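Local coordinates for protein E1 (Kluyveromyces marxianus, PDB 3VX6) that activates the ubiquitin-like proteins ATG12 and ATG8 as an E1-like enzyme, readying them for conjugation in autophagy and cytoplasm-to-vacuole transport, at residues Leu27-Leu32 against Ser127-Leu131; Lys42-Thr46 against Asp65-Pro70; Lys80-Phe86 against Ser122-Phe128; Leu117-Ile121 against Asn217-Val221; Tyr138-Met142 against Ser260-Lys264. All coordinates share one frame; numbering follows the deposited sequence.

Interaction 1 (Leu27-Leu32 against Ser127-Leu131); sequences LSRLKL and SFADL
Lys31 reaches from helix 21-33 to the backbone of Ala129, while Leu27, Ser28 and Leu32 flank it against the end of strand 123-130. The lysine CB leaves the helix toward the strand, and with CG anti to the backbone N (chi1 -178°) and every later torsion near 180°, the chain runs straight outward. CD passes obliquely over Leu131, 4.1 Å from its CD1, and the chain also touches Asn85. Beyond CE, the ammonium nitrogen NZ makes a weak hydrogen bond to Ala129 O at 3.3 Å.

On one flank of the lysine, Leu27 CD2 rests 3.7 Å from Ser127 OG and 4.2 Å from Ala129 CB; the Ser127 hydroxyl itself is bonded to Asn85. On the other, Leu32 CD2 and Leu131 CD1 meet tip to tip at 3.9 Å. Leu131 CD2 lies beside Ser28, whose OG is bonded to the Phe24 carbonyl one turn earlier in the helix. With an alanine in place of Leu131 both methyls go, and Leu32, Ser28 and the aliphatic part of Lys31 would probably lose the apolar contact that Leu131 gives them.

Helix 27-32 and strand 127-130 cross nearly perpendicularly, at -84°, their axes 9.8 Å apart. Helix 21-33 thus lies across one face of the mixed sheet, where Leu27 also touches Leu83 of strand 78-86, and Ser28, Ala129 and Leu131 all meet Phe136 of strand 135-144.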
# COMPACT_ATOMS: atom_id res chain seq x y z
N LEU A 27 -2.06 9.99 -18.72
CA LEU A 27 -1.06 8.98 -19.03
C LEU A 27 -0.79 9.13 -20.51
O LEU A 27 0.36 9.14 -20.93
CB LEU A 27 -1.56 7.56 -18.74
CG LEU A 27 -0.64 6.43 -19.21
CD1 LEU A 27 0.76 6.63 -18.65
CD2 LEU A 27 -1.20 5.10 -18.76
N SER A 28 -1.86 9.24 -21.28
CA SER A 28 -1.73 9.40 -22.72
C SER A 28 -0.86 10.62 -22.98
O SER A 28 0.14 10.54 -23.69
CB SER A 28 -3.10 9.60 -23.36
OG SER A 28 -3.91 8.45 -23.22
N ARG A 29 -1.24 11.75 -22.40
CA ARG A 29 -0.49 12.98 -22.56
C ARG A 29 0.98 12.73 -22.21
O ARG A 29 1.87 12.98 -23.02
CB ARG A 29 -1.08 14.09 -21.67
CG ARG A 29 -2.52 14.49 -22.03
CD ARG A 29 -3.24 15.11 -20.83
NE ARG A 29 -4.69 14.94 -20.94
CZ ARG A 29 -5.54 14.99 -19.92
NH1 ARG A 29 -5.09 15.22 -18.69
NH2 ARG A 29 -6.84 14.81 -20.12
N LEU A 30 1.22 12.22 -21.01
CA LEU A 30 2.58 11.95 -20.57
C LEU A 30 3.30 10.95 -21.46
O LEU A 30 4.49 11.12 -21.74
CB LEU A 30 2.58 11.46 -19.13
CG LEU A 30 2.36 12.52 -18.05
CD1 LEU A 30 2.27 11.84 -16.70
CD2 LEU A 30 3.50 13.52 -18.05
N LYS A 31 2.60 9.91 -21.90
CA LYS A 31 3.21 8.91 -22.77
C LYS A 31 3.42 9.55 -24.13
O LYS A 31 4.12 9.00 -24.99
CB LYS A 31 2.31 7.68 -22.93
CG LYS A 31 2.94 6.60 -23.80
CD LYS A 31 1.99 5.46 -24.10
CE LYS A 31 2.67 4.41 -24.96
NZ LYS A 31 1.75 3.30 -25.32
N LEU A 32 2.81 10.71 -24.33
CA LEU A 32 2.93 11.43 -25.58
C LEU A 32 3.87 12.62 -25.48
O LEU A 32 4.29 13.14 -26.51
CB LEU A 32 1.57 11.93 -26.06
CG LEU A 32 0.61 10.86 -26.59
CD1 LEU A 32 -0.67 11.53 -27.05
CD2 LEU A 32 1.27 10.09 -27.74
N SER A 127 0.30 -1.10 -17.00
CA SER A 127 -0.77 -0.76 -17.91
C SER A 127 -0.33 -0.80 -19.35
O SER A 127 0.85 -0.96 -19.66
CB SER A 127 -1.31 0.64 -17.59
OG SER A 127 -0.32 1.65 -17.77
N PHE A 128 -1.31 -0.69 -20.22
CA PHE A 128 -1.09 -0.65 -21.63
C PHE A 128 -2.10 0.34 -22.12
O PHE A 128 -3.31 0.10 -22.04
CB PHE A 128 -1.35 -1.99 -22.30
CG PHE A 128 -1.29 -1.91 -23.80
CD1 PHE A 128 -2.33 -2.40 -24.58
CD2 PHE A 128 -0.20 -1.31 -24.42
CE1 PHE A 128 -2.29 -2.29 -25.96
CE2 PHE A 128 -0.15 -1.20 -25.80
CZ PHE A 128 -1.20 -1.69 -26.57
N ALA A 129 -1.61 1.48 -22.56
CA ALA A 129 -2.48 2.51 -23.07
C ALA A 129 -2.47 2.32 -24.57
O ALA A 129 -1.48 2.61 -25.24
CB ALA A 129 -1.95 3.88 -22.69
N ASP A 130 -3.58 1.78 -25.08
CA ASP A 130 -3.72 1.56 -26.52
C ASP A 130 -4.28 2.85 -27.09
O ASP A 130 -5.48 3.00 -27.28
CB ASP A 130 -4.69 0.41 -26.79
CG ASP A 130 -4.80 0.11 -28.27
OD1 ASP A 130 -5.51 -0.87 -28.62
OD2 ASP A 130 -4.18 0.84 -29.07
N LEU A 131 -3.39 3.79 -27.35
CA LEU A 131 -3.80 5.08 -27.88
C LEU A 131 -4.34 4.96 -29.31
O LEU A 131 -4.75 5.96 -29.90
CB LEU A 131 -2.62 6.05 -27.80
CG LEU A 131 -1.94 6.07 -26.42
CD1 LEU A 131 -0.94 7.21 -26.34
CD2 LEU A 131 -3.00 6.22 -25.35

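Interaction 2 (Lys42-Thr46 against Asp65-Pro70); sequences KALYT and DSFQKP
Tyr45 and Leu44, on strand 40-47 of the mixed sheet, are clasped by a type I beta turn at Asp65-Gln68, closed by the bond from Gln68 N to Asp65 O. The tight part lies at the corner of this turn. Tyr45 N donates to Ser66 O at 2.6 Å, tilted 29° from the carbonyl plane; this is the one hydrogen bond made directly between the two segments. Next to it Leu44 and Phe67 run alongside each other in the same direction, with the leucine CD2 over the ring face, 3.9 Å from its centroid. Lys42 CB comes to the edge of the same ring, and Phe23 of helix 21-33 stacks on Phe67, so that turn, strand and helix share one apolar cluster.

The outer side, with the exposed Lys69, is looser. The extended Lys69 chain runs aslant over the Tyr45 ring, with CB over the face 3.6 Å from the centroid, while Pro70 CD packs 3.7 Å from Tyr45 CB. Past the ring Tyr45 OH makes a weak hydrogen bond to Lys80 NZ, and a water links it to Lys69, accepting from Lys69 NZ at 3.2 Å and lying 3.2 Å from Tyr45 OH.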
# COMPACT_ATOMS: atom_id res chain seq x y z
N LYS A 42 6.58 5.56 -14.44
CA LYS A 42 6.32 6.84 -13.77
C LYS A 42 6.00 6.69 -12.30
O LYS A 42 5.53 5.65 -11.85
CB LYS A 42 5.13 7.55 -14.43
CG LYS A 42 5.48 8.64 -15.44
CD LYS A 42 5.64 8.11 -16.84
CE LYS A 42 6.08 9.21 -17.80
NZ LYS A 42 6.24 8.70 -19.21
N ALA A 43 6.25 7.75 -11.56
CA ALA A 43 5.94 7.75 -10.14
C ALA A 43 4.54 8.33 -10.04
O ALA A 43 4.23 9.34 -10.67
CB ALA A 43 6.92 8.61 -9.37
N LEU A 44 3.68 7.69 -9.26
CA LEU A 44 2.33 8.16 -9.06
C LEU A 44 2.26 8.81 -7.68
O LEU A 44 3.07 8.51 -6.80
CB LEU A 44 1.35 6.98 -9.16
CG LEU A 44 1.36 6.27 -10.52
CD1 LEU A 44 0.59 4.97 -10.46
CD2 LEU A 44 0.78 7.20 -11.57
N TYR A 45 1.32 9.72 -7.51
CA TYR A 45 1.15 10.42 -6.24
C TYR A 45 -0.33 10.60 -6.09
O TYR A 45 -1.02 11.04 -7.00
CB TYR A 45 1.81 11.81 -6.27
CG TYR A 45 3.32 11.79 -6.36
CD1 TYR A 45 4.11 11.49 -5.25
CD2 TYR A 45 3.97 12.04 -7.57
CE1 TYR A 45 5.49 11.45 -5.34
CE2 TYR A 45 5.36 11.99 -7.67
CZ TYR A 45 6.11 11.70 -6.55
OH TYR A 45 7.49 11.64 -6.63
N THR A 46 -0.84 10.23 -4.93
CA THR A 46 -2.25 10.40 -4.72
C THR A 46 -2.36 10.82 -3.28
O THR A 46 -1.76 10.21 -2.40
CB THR A 46 -3.00 9.09 -5.01
OG1 THR A 46 -4.41 9.32 -4.91
CG2 THR A 46 -2.57 8.00 -4.04
N ASP A 65 -3.94 14.40 -11.98
CA ASP A 65 -2.96 14.95 -11.04
C ASP A 65 -2.08 13.89 -10.38
O ASP A 65 -1.00 14.19 -9.86
CB ASP A 65 -3.68 15.77 -9.96
CG ASP A 65 -4.66 14.94 -9.14
OD1 ASP A 65 -5.82 14.77 -9.58
OD2 ASP A 65 -4.25 14.45 -8.06
N SER A 66 -2.53 12.64 -10.41
CA SER A 66 -1.78 11.55 -9.80
C SER A 66 -0.35 11.40 -10.28
O SER A 66 0.40 10.56 -9.77
CB SER A 66 -2.53 10.24 -10.01
OG SER A 66 -3.70 10.22 -9.21
N PHE A 67 0.05 12.21 -11.25
CA PHE A 67 1.40 12.12 -11.76
C PHE A 67 2.31 13.18 -11.20
O PHE A 67 3.54 13.05 -11.26
CB PHE A 67 1.38 12.18 -13.28
CG PHE A 67 0.89 10.93 -13.92
CD1 PHE A 67 1.73 9.83 -14.05
CD2 PHE A 67 -0.41 10.83 -14.38
CE1 PHE A 67 1.29 8.66 -14.64
CE2 PHE A 67 -0.87 9.67 -14.97
CZ PHE A 67 -0.02 8.58 -15.11
N GLN A 68 1.72 14.22 -10.64
CA GLN A 68 2.50 15.30 -10.07
C GLN A 68 2.64 15.16 -8.56
O GLN A 68 1.67 14.87 -7.86
CB GLN A 68 1.87 16.66 -10.41
CG GLN A 68 2.85 17.84 -10.37
CD GLN A 68 3.96 17.74 -11.43
OE1 GLN A 68 4.70 16.75 -11.49
NE2 GLN A 68 4.06 18.77 -12.27
N LYS A 69 3.86 15.34 -8.07
CA LYS A 69 4.13 15.27 -6.64
C LYS A 69 3.52 16.52 -6.01
O LYS A 69 3.76 17.64 -6.46
CB LYS A 69 5.63 15.23 -6.37
CG LYS A 69 5.99 15.19 -4.88
CD LYS A 69 7.48 15.04 -4.67
CE LYS A 69 7.82 14.95 -3.19
NZ LYS A 69 9.27 14.70 -2.96
N PRO A 70 2.71 16.33 -4.96
CA PRO A 70 2.08 17.48 -4.31
C PRO A 70 2.95 18.27 -3.35
O PRO A 70 4.16 18.07 -3.24
CB PRO A 70 0.87 16.86 -3.61
CG PRO A 70 0.64 15.55 -4.36
CD PRO A 70 2.05 15.08 -4.56
O HOH W 1 9.49 11.73 -4.18

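Interaction 3 (Lys80-Phe86 against Ser122-Phe128); sequences KGYLLNF and SFYMISF
Backbone bonds join Tyr82, Leu84 and Phe86 to their neighbours on the other strand: Met125 N donates to Tyr82 O at 2.6 Å, nearly in line with the carbonyl, and Leu84 N donates to Met125 O. Ser127 N then binds Leu84 O at 3.0 Å, from a position 40° out of the carbonyl plane, and Phe86 N binds Ser127 O.

Two serine hydroxyls add side-chain bonds near the ends of the pairing. Ser122 OG donates to Lys80 O at 2.7 Å. Ser127 OG donates to Asn85 OD1, also at 2.7 Å, in the carbonyl plane on a lone pair, while Asn85 ND2 is bonded to Asp40.

The strands are parallel, linked through helices 89-94 and 97-114 in a beta-alpha-beta crossover. Leu84, Phe86 and Ile126 share a sheet face on which Phe92 of the first of these helices touches Phe86 and Ile126.

Apolar pairs form on both faces. Tyr82 and Tyr124 run alongside each other, their planes at 34°, with Tyr82 CD2 3.3 Å from Tyr124 CE1. On the other face Leu83 CD1 sits 3.6 Å from Met125 CG.

A CH-pi contact puts Gly81 CA over the Phe123 ring, 3.4 Å from its centroid, where a CB on Gly81 would run into the ring. Phe123 CG, turned between its own backbone N and C (chi1 66°), brings the ring there. A serine in its place would probably strip the Gly81 backbone of this aromatic cover.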
# COMPACT_ATOMS: atom_id res chain seq x y z
N LYS A 80 3.13 7.59 -2.39
CA LYS A 80 3.90 7.48 -3.61
C LYS A 80 3.74 6.09 -4.19
O LYS A 80 3.97 5.09 -3.52
CB LYS A 80 5.38 7.77 -3.36
CG LYS A 80 6.21 7.86 -4.64
CD LYS A 80 7.53 8.58 -4.39
CE LYS A 80 8.36 8.70 -5.66
NZ LYS A 80 9.58 9.55 -5.46
N GLY A 81 3.32 6.04 -5.44
CA GLY A 81 3.14 4.77 -6.12
C GLY A 81 4.02 4.78 -7.34
O GLY A 81 4.78 5.73 -7.55
N TYR A 82 3.92 3.74 -8.15
CA TYR A 82 4.71 3.66 -9.36
C TYR A 82 3.90 3.03 -10.48
O TYR A 82 3.11 2.11 -10.26
CB TYR A 82 6.00 2.85 -9.10
CG TYR A 82 6.89 3.47 -8.04
CD1 TYR A 82 7.58 4.68 -8.28
CD2 TYR A 82 6.97 2.92 -6.75
CE1 TYR A 82 8.31 5.32 -7.26
CE2 TYR A 82 7.70 3.55 -5.73
CZ TYR A 82 8.36 4.74 -5.99
OH TYR A 82 9.04 5.35 -4.95
N LEU A 83 4.08 3.56 -11.68
CA LEU A 83 3.38 3.02 -12.83
C LEU A 83 4.38 2.39 -13.79
O LEU A 83 5.48 2.88 -13.96
CB LEU A 83 2.58 4.12 -13.54
CG LEU A 83 2.05 3.81 -14.95
CD1 LEU A 83 0.98 2.74 -14.89
CD2 LEU A 83 1.49 5.09 -15.56
N LEU A 84 3.99 1.27 -14.37
CA LEU A 84 4.81 0.59 -15.34
C LEU A 84 3.90 0.38 -16.56
O LEU A 84 3.27 -0.66 -16.70
CB LEU A 84 5.29 -0.77 -14.81
CG LEU A 84 6.47 -1.41 -15.55
CD1 LEU A 84 6.31 -2.91 -15.52
CD2 LEU A 84 6.56 -0.94 -17.00
N ASN A 85 3.82 1.38 -17.42
CA ASN A 85 2.99 1.28 -18.60
C ASN A 85 3.71 0.56 -19.75
O ASN A 85 4.65 1.10 -20.34
CB ASN A 85 2.57 2.66 -19.10
CG ASN A 85 1.69 2.59 -20.33
OD1 ASN A 85 0.54 2.14 -20.25
ND2 ASN A 85 2.21 3.00 -21.49
N PHE A 86 3.26 -0.65 -20.05
CA PHE A 86 3.81 -1.44 -21.15
C PHE A 86 3.44 -0.80 -22.49
O PHE A 86 2.40 -0.14 -22.63
CB PHE A 86 3.29 -2.87 -21.07
CG PHE A 86 3.84 -3.63 -19.92
CD1 PHE A 86 5.18 -4.02 -19.92
CD2 PHE A 86 3.06 -3.90 -18.81
CE1 PHE A 86 5.73 -4.66 -18.81
CE2 PHE A 86 3.59 -4.54 -17.70
CZ PHE A 86 4.94 -4.92 -17.71
N SER A 122 3.19 1.01 -0.65
CA SER A 122 3.22 1.66 -1.94
C SER A 122 2.27 0.97 -2.91
O SER A 122 1.71 -0.07 -2.62
CB SER A 122 4.64 1.63 -2.50
OG SER A 122 4.73 2.45 -3.64
N PHE A 123 2.05 1.59 -4.06
CA PHE A 123 1.22 0.95 -5.06
C PHE A 123 1.94 1.04 -6.38
O PHE A 123 2.65 2.00 -6.65
CB PHE A 123 -0.16 1.59 -5.15
CG PHE A 123 -0.16 2.99 -5.65
CD1 PHE A 123 0.21 4.04 -4.81
CD2 PHE A 123 -0.60 3.28 -6.94
CE1 PHE A 123 0.13 5.36 -5.25
CE2 PHE A 123 -0.69 4.59 -7.39
CZ PHE A 123 -0.32 5.63 -6.54
N TYR A 124 1.76 -0.00 -7.17
CA TYR A 124 2.39 -0.14 -8.47
C TYR A 124 1.29 -0.45 -9.48
O TYR A 124 0.37 -1.23 -9.21
CB TYR A 124 3.39 -1.29 -8.41
CG TYR A 124 4.45 -1.11 -7.34
CD1 TYR A 124 5.69 -0.52 -7.65
CD2 TYR A 124 4.22 -1.51 -6.02
CE1 TYR A 124 6.66 -0.34 -6.67
CE2 TYR A 124 5.20 -1.33 -5.02
CZ TYR A 124 6.42 -0.74 -5.36
OH TYR A 124 7.42 -0.56 -4.42
N MET A 125 1.37 0.18 -10.63
CA MET A 125 0.37 -0.05 -11.65
C MET A 125 1.06 -0.44 -12.93
O MET A 125 2.04 0.17 -13.31
CB MET A 125 -0.44 1.23 -11.86
CG MET A 125 -1.54 1.10 -12.88
SD MET A 125 -2.44 2.64 -13.11
CE MET A 125 -2.64 2.60 -14.89
N ILE A 126 0.58 -1.49 -13.58
CA ILE A 126 1.14 -1.85 -14.86
C ILE A 126 -0.01 -1.53 -15.79
O ILE A 126 -1.18 -1.65 -15.41
CB ILE A 126 1.54 -3.34 -14.98
CG1 ILE A 126 0.36 -4.24 -14.60
CG2 ILE A 126 2.79 -3.59 -14.16
CD1 ILE A 126 0.58 -5.72 -14.87
N SER A 127 0.30 -1.10 -17.00
CA SER A 127 -0.77 -0.76 -17.91
C SER A 127 -0.33 -0.80 -19.35
O SER A 127 0.85 -0.96 -19.66
CB SER A 127 -1.31 0.64 -17.59
OG SER A 127 -0.32 1.65 -17.77
N PHE A 128 -1.31 -0.69 -20.22
CA PHE A 128 -1.09 -0.65 -21.63
C PHE A 128 -2.10 0.34 -22.12
O PHE A 128 -3.31 0.10 -22.04
CB PHE A 128 -1.35 -1.99 -22.30
CG PHE A 128 -1.29 -1.91 -23.80
CD1 PHE A 128 -2.33 -2.40 -24.58
CD2 PHE A 128 -0.20 -1.31 -24.42
CE1 PHE A 128 -2.29 -2.29 -25.96
CE2 PHE A 128 -0.15 -1.20 -25.80
CZ PHE A 128 -1.20 -1.69 -26.57

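Interaction 4 (Leu117-Ile121 against Asn217-Val221); sequences LNEII and NILTV
The short 3-10 turn Leu117-Ile120, which joins helix 97-114 to strand 123-130, packs against helix 215-225 through a small set of buried aliphatic side chains and one amide. Leu117 and Ile120 both point at the helix and meet the residues of its facing side, Asn217, Ile218 and Val221.

The two branches of Leu117 divide between neighbours: CD1 touches Ile218 CG2 at 3.6 Å, the two chains crossing at about a right angle, and CD2 lies 3.6 Å from Val221 CG1, where leucine and valine run antiparallel alongside one another. Ile120 likewise splits its contacts. Its CG2 meets Val221 CG2 at 3.6 Å, while CD1 lies beside Asn217 CB and the CG1 of Ile218.

Polar anchoring comes from Asn217, whose CG is trans to its own carbonyl carbon (chi1 -58°), which aims the amide at the end of the turn. Its ND2 donates to Ile120 O at 2.7 Å; the acceptor lies close to the amide plane of Asn217, but the nitrogen approaches from above the plane of the Ile120 carbonyl, 43° out of it. The same ND2 also reaches Pro143 O, and OD1 accepts from Phe145 N. With these three bonds the buried amide is satisfied at both ends and its rotation is fixed, tying the close of the turn to the helix, to the end of strand 135-144 and to the residue just after it.

Beneath the turn and helix runs the second mixed sheet, whose strands 177-181 and 198-202 supply Ile177 and Val199 to both Leu117 and Ile218. Helix 97-114 also packs here, its Leu109 and Leu113 touching Val221.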
# COMPACT_ATOMS: atom_id res chain seq x y z
N LEU A 117 9.06 2.04 8.41
CA LEU A 117 7.98 1.15 8.00
C LEU A 117 7.07 1.84 6.99
O LEU A 117 6.45 1.19 6.15
CB LEU A 117 7.15 0.69 9.20
CG LEU A 117 7.87 -0.10 10.27
CD1 LEU A 117 6.83 -0.68 11.19
CD2 LEU A 117 8.72 -1.19 9.65
N ASN A 118 6.97 3.16 7.06
CA ASN A 118 6.12 3.85 6.10
C ASN A 118 6.51 3.46 4.70
O ASN A 118 5.68 3.44 3.80
CB ASN A 118 6.26 5.36 6.25
CG ASN A 118 5.45 5.92 7.40
OD1 ASN A 118 4.22 6.07 7.30
ND2 ASN A 118 6.12 6.20 8.51
N GLU A 119 7.78 3.15 4.50
CA GLU A 119 8.26 2.79 3.17
C GLU A 119 7.80 1.46 2.63
O GLU A 119 7.94 1.20 1.44
CB GLU A 119 9.78 2.84 3.11
CG GLU A 119 10.35 4.21 3.35
CD GLU A 119 11.83 4.26 3.07
OE1 GLU A 119 12.49 5.15 3.63
OE2 GLU A 119 12.34 3.41 2.29
N ILE A 120 7.26 0.61 3.49
CA ILE A 120 6.81 -0.70 3.05
C ILE A 120 5.48 -0.61 2.30
O ILE A 120 5.04 -1.58 1.68
CB ILE A 120 6.63 -1.66 4.22
CG1 ILE A 120 5.47 -1.18 5.09
CG2 ILE A 120 7.93 -1.76 4.99
CD1 ILE A 120 5.30 -1.94 6.35
N ILE A 121 4.86 0.56 2.37
CA ILE A 121 3.58 0.79 1.72
C ILE A 121 3.71 1.58 0.43
O ILE A 121 4.26 2.68 0.42
CB ILE A 121 2.60 1.55 2.64
CG1 ILE A 121 2.14 0.64 3.77
CG2 ILE A 121 1.40 2.07 1.82
CD1 ILE A 121 1.15 1.28 4.69
N ASN A 217 3.22 -6.33 5.56
CA ASN A 217 4.47 -5.64 5.33
C ASN A 217 5.03 -5.27 6.72
O ASN A 217 6.10 -5.72 7.11
CB ASN A 217 4.21 -4.38 4.50
CG ASN A 217 3.55 -4.69 3.17
OD1 ASN A 217 2.99 -5.78 2.98
ND2 ASN A 217 3.61 -3.75 2.24
N ILE A 218 4.27 -4.47 7.46
CA ILE A 218 4.70 -4.04 8.79
C ILE A 218 5.17 -5.25 9.59
O ILE A 218 6.31 -5.29 10.07
CB ILE A 218 3.55 -3.33 9.55
CG1 ILE A 218 3.09 -2.10 8.74
CG2 ILE A 218 4.02 -2.95 10.95
CD1 ILE A 218 1.82 -1.44 9.25
N LEU A 219 4.29 -6.24 9.72
CA LEU A 219 4.64 -7.45 10.45
C LEU A 219 5.92 -8.08 9.95
O LEU A 219 6.84 -8.32 10.72
CB LEU A 219 3.51 -8.46 10.35
CG LEU A 219 2.28 -7.97 11.09
CD1 LEU A 219 1.07 -8.80 10.73
CD2 LEU A 219 2.56 -8.02 12.58
N THR A 220 5.98 -8.36 8.67
CA THR A 220 7.16 -8.98 8.11
C THR A 220 8.44 -8.19 8.41
O THR A 220 9.47 -8.74 8.80
CB THR A 220 6.99 -9.16 6.59
OG1 THR A 220 5.89 -10.04 6.35
CG2 THR A 220 8.25 -9.74 5.97
N VAL A 221 8.38 -6.88 8.25
CA VAL A 221 9.57 -6.10 8.51
C VAL A 221 9.90 -6.02 9.99
O VAL A 221 11.01 -6.34 10.42
CB VAL A 221 9.44 -4.69 7.95
CG1 VAL A 221 10.66 -3.89 8.31
CG2 VAL A 221 9.25 -4.76 6.44

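Interaction 5 (Tyr138-Met142 against Ser260-Lys264); sequences YWICM and SGWEK
Glu263 N donates to Ile140 O at 2.7 Å, nearly straight, with an angle of 169° at the hydrogen. A second bond follows from the same residue: Trp139 NE1 gives its hydrogen to Glu263 O, also at 2.7 Å, in the carbonyl plane on a lone pair, so the indole of Trp139 pins the chain just beyond the short strand 260-262. Farther along, Met142 N donates to Gly261 O at 3.1 Å. Between these bonds Cys141 and Trp262 form an antiparallel non-hydrogen-bonded pair.

One face of the Trp262 indole takes Cys141, whose chi1 of 80° sets SG over the six-membered ring, 3.9 Å from the centroid, as a sulfur-aromatic contact. The CE3 edge of Trp262 comes over a face of the Trp139 ring, 3.6 Å from Trp139 CG; the two side chains run roughly perpendicular, and this six-membered ring and the five-membered ring of Trp139 are inclined at 40°. A water molecule accepts from Ile140 N and donates to Glu263 OE2, which is also bonded to Ser17.

Strand 260-262 thus edges strand 135-144, which is paired on its other side with strand 123-130. Trp262 faces helix 97-114, meeting Phe100 and Ile101 and bonding through NE1 to Lys97 O.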
# COMPACT_ATOMS: atom_id res chain seq x y z
N TYR A 138 -5.08 -1.88 -17.72
CA TYR A 138 -4.21 -1.61 -16.58
C TYR A 138 -4.45 -2.55 -15.43
O TYR A 138 -5.46 -3.24 -15.36
CB TYR A 138 -4.38 -0.18 -16.07
CG TYR A 138 -5.75 0.12 -15.55
CD1 TYR A 138 -6.83 0.20 -16.41
CD2 TYR A 138 -5.95 0.38 -14.19
CE1 TYR A 138 -8.09 0.53 -15.95
CE2 TYR A 138 -7.21 0.72 -13.71
CZ TYR A 138 -8.28 0.79 -14.60
OH TYR A 138 -9.54 1.13 -14.17
N TRP A 139 -3.48 -2.56 -14.52
CA TRP A 139 -3.55 -3.42 -13.37
C TRP A 139 -2.76 -2.77 -12.24
O TRP A 139 -1.57 -2.51 -12.37
CB TRP A 139 -2.94 -4.77 -13.70
CG TRP A 139 -3.51 -5.86 -12.89
CD1 TRP A 139 -4.28 -5.74 -11.77
CD2 TRP A 139 -3.36 -7.26 -13.13
NE1 TRP A 139 -4.64 -6.98 -11.31
CE2 TRP A 139 -4.08 -7.93 -12.13
CE3 TRP A 139 -2.69 -8.01 -14.11
CZ2 TRP A 139 -4.16 -9.33 -12.07
CZ3 TRP A 139 -2.76 -9.40 -14.04
CH2 TRP A 139 -3.49 -10.04 -13.03
N ILE A 140 -3.45 -2.52 -11.13
CA ILE A 140 -2.79 -1.91 -10.00
C ILE A 140 -2.61 -2.95 -8.91
O ILE A 140 -3.40 -3.89 -8.80
CB ILE A 140 -3.61 -0.74 -9.43
CG1 ILE A 140 -3.86 0.29 -10.54
CG2 ILE A 140 -2.87 -0.10 -8.27
CD1 ILE A 140 -4.66 1.51 -10.10
N CYS A 141 -1.54 -2.79 -8.14
CA CYS A 141 -1.24 -3.68 -7.04
C CYS A 141 -0.56 -2.87 -5.95
O CYS A 141 0.15 -1.91 -6.22
CB CYS A 141 -0.32 -4.83 -7.46
SG CYS A 141 1.45 -4.43 -7.56
N MET A 142 -0.83 -3.24 -4.71
CA MET A 142 -0.20 -2.60 -3.57
C MET A 142 0.43 -3.82 -2.92
O MET A 142 -0.25 -4.57 -2.22
CB MET A 142 -1.25 -1.96 -2.67
CG MET A 142 -0.65 -1.17 -1.54
SD MET A 142 -1.93 -0.41 -0.58
CE MET A 142 -2.03 1.23 -1.30
N SER A 260 1.49 -10.62 -2.80
CA SER A 260 0.20 -10.50 -3.46
C SER A 260 -0.08 -9.01 -3.46
O SER A 260 0.80 -8.22 -3.11
CB SER A 260 -0.87 -11.25 -2.69
OG SER A 260 -0.91 -10.79 -1.35
N GLY A 261 -1.28 -8.60 -3.86
CA GLY A 261 -1.60 -7.18 -3.86
C GLY A 261 -2.26 -6.70 -5.14
O GLY A 261 -2.78 -5.58 -5.20
N TRP A 262 -2.24 -7.56 -6.15
CA TRP A 262 -2.84 -7.26 -7.45
C TRP A 262 -4.33 -7.08 -7.30
O TRP A 262 -5.01 -7.96 -6.77
CB TRP A 262 -2.57 -8.40 -8.44
CG TRP A 262 -1.19 -8.42 -9.01
CD1 TRP A 262 -0.27 -9.42 -8.89
CD2 TRP A 262 -0.58 -7.41 -9.82
NE1 TRP A 262 0.88 -9.10 -9.58
CE2 TRP A 262 0.72 -7.87 -10.15
CE3 TRP A 262 -1.00 -6.16 -10.29
CZ2 TRP A 262 1.60 -7.12 -10.95
CZ3 TRP A 262 -0.13 -5.41 -11.07
CH2 TRP A 262 1.16 -5.90 -11.40
N GLU A 263 -4.86 -5.96 -7.78
CA GLU A 263 -6.28 -5.69 -7.69
C GLU A 263 -7.11 -6.65 -8.55
O GLU A 263 -6.77 -6.92 -9.70
CB GLU A 263 -6.55 -4.25 -8.12
CG GLU A 263 -7.96 -3.79 -7.85
CD GLU A 263 -8.11 -2.31 -8.10
OE1 GLU A 263 -9.15 -1.74 -7.69
OE2 GLU A 263 -7.19 -1.72 -8.71
N LYS A 264 -8.20 -7.17 -7.98
CA LYS A 264 -9.05 -8.11 -8.70
C LYS A 264 -10.19 -7.44 -9.46
O LYS A 264 -10.17 -6.23 -9.70
CB LYS A 264 -9.61 -9.15 -7.72
O HOH W 2 -6.14 -2.75 -11.28

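From the N terminus, interaction 1 closes the first long loop, bringing helix 21-33 onto the end of strand 123-130. Interaction 2 is nested within that loop and comes in series before interaction 3, which ends on the same strand as interaction 1; Leu27 touches residues of both interactions 2 and 3, Leu30 the Phe67 of interaction 2. Interaction 4 starts in the turn just ahead of Ser122 and reaches forward to helix 215-225, crossing interactions 1, 3 and 5 and bringing in the second mixed sheet. Interaction 5 closes the last loop by adding strand 260-262. Interactions 1, 2, 3 and 5 therefore all bear on one mixed sheet, and backbone bonds run directly from interaction 2 to 3 and from 3 to 5.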